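Local coordinates for Thiol:disulfide interchange protein DsbA (Neisseria meningitidis MC58, PDB 3HZ8) that probably acts as a periplasmic thiol-disulfide oxidoreductase of the DsbA subfamily, introducing disulfide bonds into other proteins through a redox-active cysteine pair, at residues A[28-33]-A[59-64]. The protein carries 1 engineered substitution. Residues are numbered along the deposited sequence; the frame is centred on the assembly and turned at random.
Sequences VLEFFG and LRTEHV
From V28 paired with L59 to F32 paired with H63, the two strands run parallel, their axes 4.7 Å apart at 22°, and five hydrogen bonds join the backbones, from R60 N to V28 O (2.8 Å) through to V64 N to F32 O. L29, F31, R60 and E62 share one face. There the R60 chain, extended from CG to NE, passes L29 CD1, while L29 CD2 lies over one face of the guanidinium. E62 bends at chi2, bringing OE2 into the guanidinium plane; R60 NE reaches OE2 at 2.8 Å through a nearly straight hydrogen bond that is part of a salt bridge and uses the anti lone pair of OE2. L29 CD1 also packs on E62 CG (3.5 Å), and E62 CB lies against the F31 ring. Helix 134-149 covers this buried ion pair through L146, and E27 gives R60 NH1 a second carboxylate.

On the opposite face, F32 CG sits between its own backbone N and carbonyl carbon (chi1 72°), and the ring leans across the neighbouring strand, CE2 against T61 CB at 3.8 Å. H63 turns an edge to the F32 ring face, T-shaped with planes at 67°. G33 CA lies over a face of the imidazole in a CH-pi contact, 3.6 Å from the H63 ring centroid, while H63 ND1 donates in the ring plane to V64 O (2.8 Å), fixing the ring's rotation. The parallel pair belongs to a beta-alpha-beta unit of the thioredoxin fold, with helix 37-50 as the crossover; F32 touches C39 of the redox-active C36-C39 disulfide, placing this end of the pair beside the CxxC active site.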
loop_
_atom_site.group_PDB
_atom_site.type_symbol
_atom_site.label_atom_id
_atom_site.label_comp_id
_atom_site.label_asym_id
_atom_site.label_seq_id
_atom_site.Cartn_x
_atom_site.Cartn_y
_atom_site.Cartn_z
ATOM N N VAL A 28 8.196 3.553 3.038
ATOM C CA VAL A 28 7.383 2.582 3.782
ATOM C C VAL A 28 6.411 2.031 2.750
ATOM O O VAL A 28 5.575 2.781 2.227
ATOM C CB VAL A 28 6.618 3.235 4.964
ATOM C CG1 VAL A 28 5.781 2.190 5.704
ATOM C CG2 VAL A 28 7.605 3.913 5.927
ATOM N N LEU A 29 6.552 0.738 2.432
ATOM C CA LEU A 29 5.770 0.112 1.364
ATOM C C LEU A 29 4.755 -0.868 1.959
ATOM O O LEU A 29 5.147 -1.780 2.679
ATOM C CB LEU A 29 6.714 -0.600 0.382
ATOM C CG LEU A 29 6.175 -1.672 -0.560
ATOM C CD1 LEU A 29 5.023 -1.163 -1.399
ATOM C CD2 LEU A 29 7.311 -2.193 -1.440
ATOM N N GLU A 30 3.466 -0.661 1.692
ATOM C CA GLU A 30 2.432 -1.607 2.097
ATOM C C GLU A 30 1.885 -2.345 0.884
ATOM O O GLU A 30 1.367 -1.712 -0.030
ATOM C CB GLU A 30 1.267 -0.892 2.815
ATOM C CG GLU A 30 0.223 -1.873 3.373
ATOM C CD GLU A 30 -1.158 -1.274 3.562
ATOM O OE1 GLU A 30 -1.399 -0.162 3.082
ATOM O OE2 GLU A 30 -2.013 -1.940 4.175
ATOM N N PHE A 31 1.989 -3.672 0.891
ATOM C CA PHE A 31 1.206 -4.514 -0.029
ATOM C C PHE A 31 -0.126 -4.837 0.640
ATOM O O PHE A 31 -0.149 -5.174 1.825
ATOM C CB PHE A 31 1.936 -5.819 -0.364
ATOM C CG PHE A 31 3.155 -5.629 -1.239
ATOM C CD1 PHE A 31 3.023 -5.574 -2.621
ATOM C CD2 PHE A 31 4.434 -5.554 -0.689
ATOM C CE1 PHE A 31 4.147 -5.416 -3.451
ATOM C CE2 PHE A 31 5.561 -5.411 -1.513
ATOM C CZ PHE A 31 5.406 -5.336 -2.897
ATOM N N PHE A 32 -1.222 -4.750 -0.112
ATOM C CA PHE A 32 -2.550 -4.930 0.464
ATOM C C PHE A 32 -3.489 -5.456 -0.611
ATOM O O PHE A 32 -3.114 -5.565 -1.783
ATOM C CB PHE A 32 -3.100 -3.591 1.011
ATOM C CG PHE A 32 -3.497 -2.610 -0.076
ATOM C CD1 PHE A 32 -4.843 -2.439 -0.412
ATOM C CD2 PHE A 32 -2.531 -1.908 -0.795
ATOM C CE1 PHE A 32 -5.222 -1.571 -1.438
ATOM C CE2 PHE A 32 -2.895 -1.043 -1.838
ATOM C CZ PHE A 32 -4.242 -0.869 -2.158
ATOM N N GLY A 33 -4.713 -5.778 -0.209
ATOM C CA GLY A 33 -5.796 -6.010 -1.170
ATOM C C GLY A 33 -7.038 -5.337 -0.621
ATOM O O GLY A 33 -7.229 -5.292 0.599
ATOM N N LEU A 59 4.792 7.032 2.237
ATOM C CA LEU A 59 4.034 5.784 2.203
ATOM C C LEU A 59 3.669 5.432 0.760
ATOM O O LEU A 59 2.998 6.214 0.068
ATOM C CB LEU A 59 2.764 5.911 3.056
ATOM C CG LEU A 59 1.827 4.695 3.079
ATOM C CD1 LEU A 59 2.495 3.452 3.685
ATOM C CD2 LEU A 59 0.546 5.035 3.837
ATOM N N ARG A 60 4.142 4.269 0.322
ATOM C CA ARG A 60 3.853 3.719 -0.998
ATOM C C ARG A 60 2.944 2.525 -0.790
ATOM O O ARG A 60 3.196 1.715 0.114
ATOM C CB ARG A 60 5.158 3.240 -1.638
ATOM C CG ARG A 60 5.030 2.337 -2.864
ATOM C CD ARG A 60 6.416 1.818 -3.243
ATOM N NE ARG A 60 6.448 1.018 -4.468
ATOM C CZ ARG A 60 7.548 0.429 -4.942
ATOM N NH1 ARG A 60 8.705 0.555 -4.299
ATOM N NH2 ARG A 60 7.496 -0.266 -6.077
ATOM N N THR A 61 1.922 2.388 -1.628
ATOM C CA THR A 61 1.042 1.219 -1.536
ATOM C C THR A 61 0.940 0.499 -2.873
ATOM O O THR A 61 0.947 1.133 -3.928
ATOM C CB THR A 61 -0.348 1.586 -0.983
ATOM O OG1 THR A 61 -1.009 2.458 -1.900
ATOM C CG2 THR A 61 -0.217 2.292 0.357
ATOM N N GLU A 62 0.883 -0.828 -2.815
ATOM C CA GLU A 62 0.774 -1.656 -4.022
ATOM C C GLU A 62 -0.250 -2.757 -3.756
ATOM O O GLU A 62 -0.190 -3.419 -2.710
ATOM C CB GLU A 62 2.127 -2.298 -4.354
ATOM C CG GLU A 62 3.314 -1.311 -4.495
ATOM C CD GLU A 62 3.247 -0.426 -5.755
ATOM O OE1 GLU A 62 2.383 -0.664 -6.627
ATOM O OE2 GLU A 62 4.073 0.511 -5.877
ATOM N N HIS A 63 -1.196 -2.933 -4.677
ATOM C CA HIS A 63 -2.227 -3.975 -4.531
ATOM C C HIS A 63 -1.684 -5.276 -5.089
ATOM O O HIS A 63 -1.143 -5.293 -6.200
ATOM C CB HIS A 63 -3.491 -3.563 -5.298
ATOM C CG HIS A 63 -4.735 -4.300 -4.908
ATOM N ND1 HIS A 63 -4.950 -5.635 -5.182
ATOM C CD2 HIS A 63 -5.864 -3.857 -4.305
ATOM C CE1 HIS A 63 -6.134 -5.994 -4.715
ATOM N NE2 HIS A 63 -6.720 -4.929 -4.199
ATOM N N VAL A 64 -1.808 -6.367 -4.333
ATOM C CA VAL A 64 -1.347 -7.665 -4.841
ATOM C C VAL A 64 -2.194 -8.129 -6.032
ATOM O O VAL A 64 -3.358 -7.738 -6.176
ATOM C CB VAL A 64 -1.322 -8.780 -3.744
ATOM C CG1 VAL A 64 -0.250 -8.469 -2.699
ATOM C CG2 VAL A 64 -2.703 -9.014 -3.113
#